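PDB 4GEY: porin B from Pseudomonas putida, which forms a beta-barrel channel in the outer membrane and probably lets carbohydrates such as glucose pass into the periplasm. Local coordinates for residues W291-Q296 against A314-H319; P236-W241 against E251-Y256; D157-P162 against S173-W178. The protein carries 2 engineered substitutions. All coordinates share one frame; numbering follows the deposited sequence.

Interaction 1: residues W291-Q296 against A314-H319; sequences WWVVAQ and ANFTVH
The carbonyl oxygen of Val293 takes contacts from several groups at once. Phe316 N donates to Val293 O at 3.1 Å, Asn315 CA adds a CA-H...O contact to the same oxygen at 3.4 Å, and a water probably gives it a further, weak bond. The same water lies 3.0 Å from Asn315 OD1, to which it probably donates. The Asn315 amide reaches its place because CG stands anti to the carbonyl carbon, beside the backbone N (chi1 -81°). From there it runs alongside Val294, pointing the same way, with OD1 3.3 Å from Val294 CG1, while ND2 turns to a different partner, Gln331 OE1 on the next strand. An alanine here would probably leave Gln331 without its amide donor and the water without one acceptor, and would open a gap beside the methyls of Val294. The two antiparallel strands are joined by three hydrogen-bonded pairs, Trp291 with Val318, Val293 with Phe316 and Ala295 with Ala314; Ala295 N donates to Ala314 O at 2.9 Å. These six side chains share the face on which a bound detergent touches Trp291, as suits the outer surface of a porin barrel, and there Val293 CB meets the edge of the Phe316 ring at CD1, 4.2 Å away. The other face carries Trp292, Val294, Asn315 and Thr317 and turns inward, covered by the loop at Asn159 and Phe161 and by helix 175-178. Within the barrel wall, strand 248-259 pairs with the other edge of strand 282-298, and strand 326-337 continues the wall beyond strand 309-319.

Interaction 2: residues P236-W241 against E251-Y256; sequences PMEAVW and EYRLGY. Engineered in segment 236-241: Met237 (natural residue Val). With C8E ((hydroxyethyloxy)tri(ethyloxy)octane), chain C.
Glu238 and Arg253 form a salt bridge across the hairpin, its closest pair being Arg253 NH1 and Glu238 OE1 at 2.9 Å. As hydrogen bonds both NH1 contacts are weak: the one to OE1 is bent (124° at the hydrogen), and Glu238 OE2 lies farther off, at 3.3 Å. The carboxylate sits at the guanidinium edge with the two planes 45° apart, while Val240 CG2 lies over one guanidinium face, 3.3 Å from Arg253 NH1. Behind this pair, Glu251 holds the other part of the guanidinium, its OE2 accepting from Arg253 NE at 3.0 Å, so the one guanidinium lies between two carboxylates, whose mutual repulsion it would probably ease. Further out, Glu238 OE1 accepts from Gln206, and Glu238 OE2 from Trp292 NE1 and Asn159 N, which fixes the carboxylate from several directions. The opposite face is largely apolar and aromatic and meets detergent. Met237, an engineered residue present as selenomethionine, makes a Met-aromatic contact, SE lying 4.1 Å from Tyr256 CD2, and its CE touches detergent atom C6 at 3.7 Å. Farther along, Trp241 CE3 approaches Tyr252 CD1 obliquely at 4.1 Å. Three antiparallel hydrogen-bonded pairs, Met237-Tyr256, Ala239-Leu254 and Trp241-Tyr252, bind the strands beneath these side chains. The hairpin is part of the barrel wall, flanked by strand 203-212 beside strand 232-245 and by strand 282-298 beside strand 248-259.

Interaction 3: residues D157-P162 against S173-W178; sequences DFNSFP and SQVGNW
Asn159 and Ser173 both turn their side chains anti to the backbone N, Asn159 at CG (chi1 -176°) and Ser173 at OG (chi1 167°), and this brings hydroxyl and amide together. Ser173 OG donates to Asn159 OD1 at 2.5 Å, a short modelled length not to be pressed at this resolution. The same oxygen accepts a second bond, from Val175 N at 3.0 Å, and this one is fairly straight, 160° at the hydrogen. Two donors thus grip one buried amide oxygen. Asn159 also crosses Val175 obliquely, with CG 3.6 Å from Val175 CG2, so an apolar branch rests against the amide that its own backbone N-H helps to hold. Gln174 N comes near the oxygen too, but at a poor angle; it donates instead to a water 3.1 Å away, which probably donates in turn to Asn159 O, a second link between the two segments. Ser173 OG plays two parts, because it also accepts a weak capping bond from Gly176 N at 3.5 Å. Asn159 and Ser173 therefore satisfy N-H groups where the short helix begins, and the partial positive charge expected at that end would probably strengthen the hold on Asn159 OD1. Farther on, Asn177 ND2 donates to Gln174 OE1 at 3.0 Å, approaching from above the plane of the acceptor amide, while Gln174 NE2 donates to Gly172 O. The contact joins two limbs of an inward-folded loop whose intervening residues include the disulfide Cys163-Cys171. Ser173 O accepts from Asn185 ND2, which connects this junction to the glucose pocket. On the wall side, Asn159 and Val175 pack on strand 282-298, Phe161 lies on strand 309-319, its ring edge-to-face with Phe313, and Trp178 reaches strands 309-319 and 326-337.

Overall arrangement
Interactions 1 and 2 are neighbouring portions of the barrel wall, their centres 9 Å apart, and they join where Arg253 N probably donates to Val294 O at 2.7 Å. Interaction 3 lies inside the barrel, its centre 9 Å from that of interaction 1 and 11 Å from that of interaction 2. Asn159 touches both wall contacts, its ND2 packing 3.2 Å from Val294 CG2, and Val175 CG2 lies 3.5 Å from Thr317 OG1. Between nearest atoms, the glucose is about 6 Å from Gly176 in interaction 3 and about 13 Å from the Asn315 side chain in interaction 1, so of these two interaction 3 lies nearer the sugar.

Interaction 1: residues W291-Q296 against A314-H319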
loop_
_atom_site.group_PDB
_atom_site.type_symbol
_atom_site.label_atom_id
_atom_site.label_comp_id
_atom_site.label_asym_id
_atom_site.label_seq_id
_atom_site.Cartn_x
_atom_site.Cartn_y
_atom_site.Cartn_z
ATOM N N TRP A 291 -5.084 4.339 -14.499
ATOM C CA TRP A 291 -4.377 3.151 -14.983
ATOM C C TRP A 291 -3.155 2.867 -14.130
ATOM O O TRP A 291 -2.706 3.713 -13.353
ATOM C CB TRP A 291 -3.871 3.350 -16.409
ATOM C CG TRP A 291 -4.890 3.631 -17.449
ATOM C CD1 TRP A 291 -5.479 4.834 -17.721
ATOM C CD2 TRP A 291 -5.398 2.707 -18.415
ATOM N NE1 TRP A 291 -6.339 4.710 -18.785
ATOM C CE2 TRP A 291 -6.309 3.411 -19.227
ATOM C CE3 TRP A 291 -5.179 1.349 -18.666
ATOM C CZ2 TRP A 291 -7.008 2.799 -20.263
ATOM C CZ3 TRP A 291 -5.867 0.747 -19.700
ATOM C CH2 TRP A 291 -6.771 1.469 -20.482
ATOM N N TRP A 292 -2.585 1.680 -14.293
ATOM C CA TRP A 292 -1.396 1.332 -13.526
ATOM C C TRP A 292 -0.574 0.250 -14.197
ATOM O O TRP A 292 -1.097 -0.566 -14.973
ATOM C CB TRP A 292 -1.761 0.895 -12.115
ATOM C CG TRP A 292 -2.357 -0.469 -12.012
ATOM C CD1 TRP A 292 -1.697 -1.672 -12.082
ATOM C CD2 TRP A 292 -3.731 -0.784 -11.772
ATOM N NE1 TRP A 292 -2.582 -2.710 -11.922
ATOM C CE2 TRP A 292 -3.837 -2.195 -11.728
ATOM C CE3 TRP A 292 -4.885 -0.014 -11.598
ATOM C CZ2 TRP A 292 -5.050 -2.847 -11.518
ATOM C CZ3 TRP A 292 -6.089 -0.663 -11.394
ATOM C CH2 TRP A 292 -6.161 -2.069 -11.352
ATOM N N VAL A 293 0.720 0.264 -13.897
ATOM C CA VAL A 293 1.622 -0.788 -14.332
ATOM C C VAL A 293 2.439 -1.211 -13.122
ATOM O O VAL A 293 2.903 -0.373 -12.344
ATOM C CB VAL A 293 2.602 -0.336 -15.470
ATOM C CG1 VAL A 293 3.617 -1.434 -15.759
ATOM C CG2 VAL A 293 1.855 0.036 -16.750
ATOM N N VAL A 294 2.587 -2.517 -12.944
ATOM C CA VAL A 294 3.548 -3.033 -11.985
ATOM C C VAL A 294 4.429 -4.019 -12.701
ATOM O O VAL A 294 3.939 -4.893 -13.417
ATOM C CB VAL A 294 2.894 -3.760 -10.817
ATOM C CG1 VAL A 294 3.902 -3.877 -9.665
ATOM C CG2 VAL A 294 1.639 -3.024 -10.372
ATOM N N ALA A 295 5.730 -3.876 -12.512
ATOM C CA ALA A 295 6.659 -4.798 -13.110
ATOM C C ALA A 295 7.705 -5.198 -12.081
ATOM O O ALA A 295 8.226 -4.357 -11.356
ATOM C CB ALA A 295 7.299 -4.173 -14.326
ATOM N N GLN A 296 7.983 -6.494 -12.007
ATOM C CA GLN A 296 9.024 -7.019 -11.138
ATOM C C GLN A 296 9.716 -8.133 -11.891
ATOM O O GLN A 296 9.064 -8.986 -12.480
ATOM C CB GLN A 296 8.422 -7.586 -9.861
ATOM C CG GLN A 296 7.618 -6.609 -9.027
ATOM C CD GLN A 296 6.968 -7.299 -7.844
ATOM O OE1 GLN A 296 5.784 -7.643 -7.882
ATOM N NE2 GLN A 296 7.749 -7.526 -6.787
ATOM N N ALA A 314 9.483 -1.836 -10.801
ATOM C CA ALA A 314 8.961 -0.530 -11.195
ATOM C C ALA A 314 7.451 -0.459 -11.062
ATOM O O ALA A 314 6.746 -1.448 -11.233
ATOM C CB ALA A 314 9.378 -0.184 -12.607
ATOM N N ASN A 315 6.968 0.731 -10.735
ATOM C CA ASN A 315 5.545 1.016 -10.645
ATOM C C ASN A 315 5.283 2.358 -11.317
ATOM O O ASN A 315 6.059 3.305 -11.172
ATOM C CB ASN A 315 5.099 1.092 -9.184
ATOM C CG ASN A 315 4.856 -0.273 -8.563
ATOM O OD1 ASN A 315 3.733 -0.785 -8.573
ATOM N ND2 ASN A 315 5.900 -0.853 -7.984
ATOM N N PHE A 316 4.195 2.428 -12.064
ATOM C CA PHE A 316 3.759 3.661 -12.696
ATOM C C PHE A 316 2.267 3.772 -12.451
ATOM O O PHE A 316 1.545 2.774 -12.369
ATOM C CB PHE A 316 4.043 3.662 -14.205
ATOM C CG PHE A 316 5.482 3.422 -14.553
ATOM C CD1 PHE A 316 5.965 2.129 -14.732
ATOM C CD2 PHE A 316 6.361 4.483 -14.692
ATOM C CE1 PHE A 316 7.300 1.903 -15.045
ATOM C CE2 PHE A 316 7.702 4.267 -15.011
ATOM C CZ PHE A 316 8.170 2.981 -15.184
ATOM N N THR A 317 1.790 4.993 -12.348
ATOM C CA THR A 317 0.424 5.186 -11.955
ATOM C C THR A 317 -0.026 6.472 -12.634
ATOM O O THR A 317 0.778 7.386 -12.853
ATOM C CB THR A 317 0.368 5.228 -10.420
ATOM O OG1 THR A 317 -0.562 4.263 -9.915
ATOM C CG2 THR A 317 0.038 6.581 -9.936
ATOM N N VAL A 318 -1.290 6.512 -13.030
ATOM C CA VAL A 318 -1.836 7.643 -13.788
ATOM C C VAL A 318 -3.305 7.838 -13.409
ATOM O O VAL A 318 -4.077 6.868 -13.380
ATOM C CB VAL A 318 -1.683 7.431 -15.323
ATOM C CG1 VAL A 318 -2.804 8.104 -16.085
ATOM C CG2 VAL A 318 -0.340 7.956 -15.812
ATOM N N HIS A 319 -3.683 9.085 -13.119
ATOM C CA HIS A 319 -5.014 9.391 -12.576
ATOM C C HIS A 319 -5.707 10.550 -13.263
ATOM O O HIS A 319 -5.049 11.419 -13.836
ATOM C CB HIS A 319 -4.908 9.682 -11.088
ATOM C CG HIS A 319 -4.111 8.662 -10.356
ATOM N ND1 HIS A 319 -4.640 7.448 -9.978
ATOM C CD2 HIS A 319 -2.812 8.640 -9.987
ATOM C CE1 HIS A 319 -3.708 6.733 -9.378
ATOM N NE2 HIS A 319 -2.595 7.441 -9.359
HETATM O O HOH W 1 1.406 0.812 -9.590
#

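Interaction 2: residues P236-W241 against E251-Y256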
loop_
_atom_site.group_PDB
_atom_site.type_symbol
_atom_site.label_atom_id
_atom_site.label_comp_id
_atom_site.label_asym_id
_atom_site.label_seq_id
_atom_site.Cartn_x
_atom_site.Cartn_y
_atom_site.Cartn_z
ATOM N N PRO A 236 -12.092 -2.296 -10.575
ATOM C CA PRO A 236 -10.754 -2.472 -11.146
ATOM C C PRO A 236 -10.709 -3.609 -12.151
ATOM O O PRO A 236 -11.451 -4.580 -11.980
ATOM C CB PRO A 236 -9.899 -2.831 -9.924
ATOM C CG PRO A 236 -10.828 -3.474 -8.997
ATOM C CD PRO A 236 -12.203 -2.889 -9.236
HETATM N N MSE A 237 -9.870 -3.477 -13.180
HETATM C CA MSE A 237 -9.587 -4.565 -14.133
HETATM C C MSE A 237 -8.083 -4.751 -14.238
HETATM O O MSE A 237 -7.325 -3.798 -14.069
HETATM C CB MSE A 237 -10.121 -4.239 -15.527
HETATM C CG MSE A 237 -11.510 -3.675 -15.546
HETATM SE SE MSE A 237 -11.937 -2.877 -17.283
HETATM C CE MSE A 237 -11.987 -4.507 -18.367
ATOM N N GLU A 238 -7.636 -5.959 -14.542
ATOM C CA GLU A 238 -6.199 -6.190 -14.576
ATOM C C GLU A 238 -5.788 -7.391 -15.400
ATOM O O GLU A 238 -6.495 -8.395 -15.460
ATOM C CB GLU A 238 -5.662 -6.356 -13.157
ATOM C CG GLU A 238 -4.185 -6.084 -13.015
ATOM C CD GLU A 238 -3.736 -6.150 -11.569
ATOM O OE1 GLU A 238 -4.404 -6.846 -10.766
ATOM O OE2 GLU A 238 -2.726 -5.500 -11.235
ATOM N N ALA A 239 -4.632 -7.273 -16.034
ATOM C CA ALA A 239 -3.993 -8.401 -16.686
ATOM C C ALA A 239 -2.659 -8.591 -15.991
ATOM O O ALA A 239 -1.942 -7.616 -15.753
ATOM C CB ALA A 239 -3.801 -8.124 -18.171
ATOM N N VAL A 240 -2.343 -9.835 -15.641
ATOM C CA VAL A 240 -1.118 -10.140 -14.904
ATOM C C VAL A 240 -0.333 -11.250 -15.599
ATOM O O VAL A 240 -0.763 -12.406 -15.639
ATOM C CB VAL A 240 -1.421 -10.508 -13.435
ATOM C CG1 VAL A 240 -0.180 -11.012 -12.725
ATOM C CG2 VAL A 240 -2.010 -9.316 -12.697
ATOM N N TRP A 241 0.817 -10.881 -16.160
ATOM C CA TRP A 241 1.685 -11.817 -16.872
ATOM C C TRP A 241 2.888 -12.185 -15.992
ATOM O O TRP A 241 3.610 -11.299 -15.516
ATOM C CB TRP A 241 2.168 -11.165 -18.165
ATOM C CG TRP A 241 3.010 -12.034 -19.059
ATOM C CD1 TRP A 241 2.917 -13.382 -19.219
ATOM C CD2 TRP A 241 4.070 -11.597 -19.925
ATOM N NE1 TRP A 241 3.839 -13.813 -20.143
ATOM C CE2 TRP A 241 4.565 -12.739 -20.587
ATOM C CE3 TRP A 241 4.645 -10.350 -20.207
ATOM C CZ2 TRP A 241 5.611 -12.673 -21.513
ATOM C CZ3 TRP A 241 5.677 -10.285 -21.132
ATOM C CH2 TRP A 241 6.151 -11.439 -21.769
ATOM N N GLU A 251 6.957 -10.718 -13.031
ATOM C CA GLU A 251 5.519 -10.495 -12.967
ATOM C C GLU A 251 5.162 -9.097 -13.479
ATOM O O GLU A 251 5.630 -8.090 -12.955
ATOM C CB GLU A 251 5.021 -10.692 -11.536
ATOM C CG GLU A 251 3.522 -10.567 -11.380
ATOM C CD GLU A 251 3.110 -10.428 -9.928
ATOM O OE1 GLU A 251 3.254 -11.413 -9.169
ATOM O OE2 GLU A 251 2.659 -9.327 -9.544
ATOM N N TYR A 252 4.341 -9.037 -14.514
ATOM C CA TYR A 252 3.974 -7.758 -15.103
ATOM C C TYR A 252 2.468 -7.556 -15.027
ATOM O O TYR A 252 1.709 -8.426 -15.430
ATOM C CB TYR A 252 4.484 -7.668 -16.551
ATOM C CG TYR A 252 5.983 -7.852 -16.647
ATOM C CD1 TYR A 252 6.536 -9.122 -16.735
ATOM C CD2 TYR A 252 6.846 -6.765 -16.615
ATOM C CE1 TYR A 252 7.885 -9.309 -16.804
ATOM C CE2 TYR A 252 8.216 -6.944 -16.688
ATOM C CZ TYR A 252 8.722 -8.224 -16.781
ATOM O OH TYR A 252 10.072 -8.445 -16.846
ATOM N N ARG A 253 2.051 -6.411 -14.495
ATOM C CA ARG A 253 0.640 -6.094 -14.308
ATOM C C ARG A 253 0.257 -4.861 -15.080
ATOM O O ARG A 253 0.974 -3.861 -15.034
ATOM C CB ARG A 253 0.333 -5.785 -12.842
ATOM C CG ARG A 253 0.640 -6.896 -11.860
ATOM C CD ARG A 253 -0.042 -6.633 -10.538
ATOM N NE ARG A 253 0.102 -7.765 -9.632
ATOM C CZ ARG A 253 -0.901 -8.515 -9.187
ATOM N NH1 ARG A 253 -2.150 -8.255 -9.546
ATOM N NH2 ARG A 253 -0.639 -9.523 -8.365
ATOM N N LEU A 254 -0.883 -4.920 -15.760
ATOM C CA LEU A 254 -1.451 -3.736 -16.388
ATOM C C LEU A 254 -2.920 -3.654 -15.990
ATOM O O LEU A 254 -3.660 -4.631 -16.130
ATOM C CB LEU A 254 -1.288 -3.780 -17.910
ATOM C CG LEU A 254 -2.094 -2.766 -18.738
ATOM C CD1 LEU A 254 -1.504 -1.367 -18.694
ATOM C CD2 LEU A 254 -2.196 -3.222 -20.161
ATOM N N GLY A 255 -3.340 -2.498 -15.475
ATOM C CA GLY A 255 -4.693 -2.350 -14.964
ATOM C C GLY A 255 -5.351 -0.995 -15.146
ATOM O O GLY A 255 -4.708 0.008 -15.462
ATOM N N TYR A 256 -6.659 -0.980 -14.920
ATOM C CA TYR A 256 -7.480 0.215 -15.035
ATOM C C TYR A 256 -8.530 0.143 -13.921
ATOM O O TYR A 256 -9.004 -0.941 -13.582
ATOM C CB TYR A 256 -8.130 0.257 -16.426
ATOM C CG TYR A 256 -9.267 1.241 -16.572
ATOM C CD1 TYR A 256 -9.032 2.568 -16.929
ATOM C CD2 TYR A 256 -10.581 0.846 -16.354
ATOM C CE1 TYR A 256 -10.076 3.471 -17.048
ATOM C CE2 TYR A 256 -11.623 1.738 -16.467
ATOM C CZ TYR A 256 -11.375 3.045 -16.821
ATOM O OH TYR A 256 -12.431 3.924 -16.949
HETATM C C1 C8E C . -6.409 -2.587 -19.396
HETATM C C2 C8E C . -7.003 -3.623 -18.462
HETATM C C3 C8E C . -6.921 -4.987 -19.134
HETATM C C4 C8E C . -8.295 -5.634 -19.260
HETATM C C5 C8E C . -8.301 -7.045 -18.690
HETATM C C6 C8E C . -9.522 -7.237 -17.793
HETATM C C7 C8E C . -10.497 -8.237 -18.399
HETATM C C8 C8E C . -11.616 -8.628 -17.438
HETATM O O9 C8E C . -11.486 -9.997 -17.096
HETATM C C10 C8E C . -12.728 -10.614 -16.797
HETATM C C11 C8E C . -12.540 -12.042 -16.283
HETATM O O12 C8E C . -13.728 -12.791 -16.469
#

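Interaction 3: residues D157-P162 against S173-W178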
loop_
_atom_site.group_PDB
_atom_site.type_symbol
_atom_site.label_atom_id
_atom_site.label_comp_id
_atom_site.label_asym_id
_atom_site.label_seq_id
_atom_site.Cartn_x
_atom_site.Cartn_y
_atom_site.Cartn_z
ATOM N N ASP A 157 -5.744 -8.046 -4.342
ATOM C CA ASP A 157 -5.767 -8.744 -5.629
ATOM C C ASP A 157 -5.300 -7.864 -6.774
ATOM O O ASP A 157 -4.700 -8.333 -7.740
ATOM C CB ASP A 157 -7.171 -9.261 -5.942
ATOM C CG ASP A 157 -7.635 -10.298 -4.950
ATOM O OD1 ASP A 157 -7.994 -9.889 -3.821
ATOM O OD2 ASP A 157 -7.635 -11.504 -5.298
ATOM N N PHE A 158 -5.580 -6.577 -6.667
ATOM C CA PHE A 158 -5.311 -5.665 -7.767
ATOM C C PHE A 158 -4.087 -4.798 -7.467
ATOM O O PHE A 158 -3.908 -4.347 -6.327
ATOM C CB PHE A 158 -6.558 -4.811 -8.032
ATOM C CG PHE A 158 -7.777 -5.619 -8.437
ATOM C CD1 PHE A 158 -8.643 -6.117 -7.489
ATOM C CD2 PHE A 158 -8.046 -5.872 -9.772
ATOM C CE1 PHE A 158 -9.755 -6.845 -7.862
ATOM C CE2 PHE A 158 -9.140 -6.599 -10.149
ATOM C CZ PHE A 158 -9.999 -7.092 -9.192
ATOM N N ASN A 159 -3.228 -4.599 -8.470
ATOM C CA ASN A 159 -2.124 -3.644 -8.345
ATOM C C ASN A 159 -1.219 -4.046 -7.180
ATOM O O ASN A 159 -0.559 -3.217 -6.559
ATOM C CB ASN A 159 -2.705 -2.229 -8.159
ATOM C CG ASN A 159 -1.643 -1.135 -8.116
ATOM O OD1 ASN A 159 -1.701 -0.231 -7.279
ATOM N ND2 ASN A 159 -0.672 -1.212 -9.012
ATOM N N SER A 160 -1.211 -5.339 -6.877
ATOM C CA SER A 160 -0.504 -5.853 -5.707
ATOM C C SER A 160 1.004 -5.723 -5.836
ATOM O O SER A 160 1.561 -5.973 -6.903
ATOM C CB SER A 160 -0.873 -7.311 -5.478
ATOM O OG SER A 160 -2.263 -7.481 -5.440
ATOM N N PHE A 161 1.648 -5.341 -4.734
ATOM C CA PHE A 161 3.107 -5.161 -4.653
ATOM C C PHE A 161 3.496 -5.508 -3.212
ATOM O O PHE A 161 2.709 -5.273 -2.307
ATOM C CB PHE A 161 3.472 -3.707 -5.001
ATOM C CG PHE A 161 4.964 -3.450 -5.140
ATOM C CD1 PHE A 161 5.666 -3.905 -6.251
ATOM C CD2 PHE A 161 5.653 -2.727 -4.168
ATOM C CE1 PHE A 161 7.026 -3.670 -6.373
ATOM C CE2 PHE A 161 7.014 -2.480 -4.286
ATOM C CZ PHE A 161 7.705 -2.955 -5.383
ATOM N N PRO A 162 4.699 -6.084 -2.993
ATOM C CA PRO A 162 5.093 -6.498 -1.631
ATOM C C PRO A 162 5.289 -5.324 -0.679
ATOM O O PRO A 162 5.132 -4.155 -1.048
ATOM C CB PRO A 162 6.434 -7.214 -1.843
ATOM C CG PRO A 162 6.440 -7.629 -3.271
ATOM C CD PRO A 162 5.664 -6.543 -4.008
ATOM N N SER A 173 -0.205 -1.585 -2.667
ATOM C CA SER A 173 -0.788 -1.069 -3.909
ATOM C C SER A 173 -0.669 0.446 -3.988
ATOM O O SER A 173 -1.236 1.168 -3.167
ATOM C CB SER A 173 -2.247 -1.489 -4.073
ATOM O OG SER A 173 -2.848 -0.741 -5.116
ATOM N N GLN A 174 0.074 0.922 -4.979
ATOM C CA GLN A 174 0.344 2.345 -5.089
ATOM C C GLN A 174 -0.905 3.149 -5.460
ATOM O O GLN A 174 -1.096 4.282 -4.984
ATOM C CB GLN A 174 1.504 2.581 -6.044
ATOM C CG GLN A 174 2.770 1.906 -5.548
ATOM C CD GLN A 174 3.092 2.284 -4.103
ATOM O OE1 GLN A 174 3.244 3.455 -3.778
ATOM N NE2 GLN A 174 3.174 1.293 -3.232
ATOM N N VAL A 175 -1.768 2.547 -6.275
ATOM C CA VAL A 175 -3.052 3.149 -6.589
ATOM C C VAL A 175 -3.787 3.426 -5.274
ATOM O O VAL A 175 -4.445 4.453 -5.121
ATOM C CB VAL A 175 -3.884 2.250 -7.545
ATOM C CG1 VAL A 175 -5.275 2.814 -7.768
ATOM C CG2 VAL A 175 -3.158 2.097 -8.878
ATOM N N GLY A 176 -3.629 2.525 -4.308
ATOM C CA GLY A 176 -4.178 2.731 -2.983
ATOM C C GLY A 176 -3.602 3.919 -2.228
ATOM O O GLY A 176 -4.214 4.428 -1.295
ATOM N N ASN A 177 -2.415 4.365 -2.614
ATOM C CA ASN A 177 -1.820 5.502 -1.942
ATOM C C ASN A 177 -2.280 6.828 -2.544
ATOM O O ASN A 177 -2.647 7.757 -1.829
ATOM C CB ASN A 177 -0.303 5.370 -1.951
ATOM C CG ASN A 177 0.172 4.200 -1.115
ATOM O OD1 ASN A 177 -0.460 3.842 -0.114
ATOM N ND2 ASN A 177 1.275 3.587 -1.525
ATOM N N TRP A 178 -2.295 6.897 -3.864
ATOM C CA TRP A 178 -2.516 8.163 -4.546
ATOM C C TRP A 178 -3.982 8.442 -4.889
ATOM O O TRP A 178 -4.340 9.565 -5.257
ATOM C CB TRP A 178 -1.603 8.233 -5.778
ATOM C CG TRP A 178 -0.259 7.621 -5.486
ATOM C CD1 TRP A 178 0.428 6.735 -6.258
ATOM C CD2 TRP A 178 0.539 7.828 -4.310
ATOM N NE1 TRP A 178 1.610 6.386 -5.644
ATOM C CE2 TRP A 178 1.697 7.046 -4.448
ATOM C CE3 TRP A 178 0.388 8.610 -3.157
ATOM C CZ2 TRP A 178 2.686 7.020 -3.485
ATOM C CZ3 TRP A 178 1.367 8.571 -2.204
ATOM C CH2 TRP A 178 2.500 7.790 -2.372
HETATM O O HOH W 2 1.602 -1.021 -6.798
#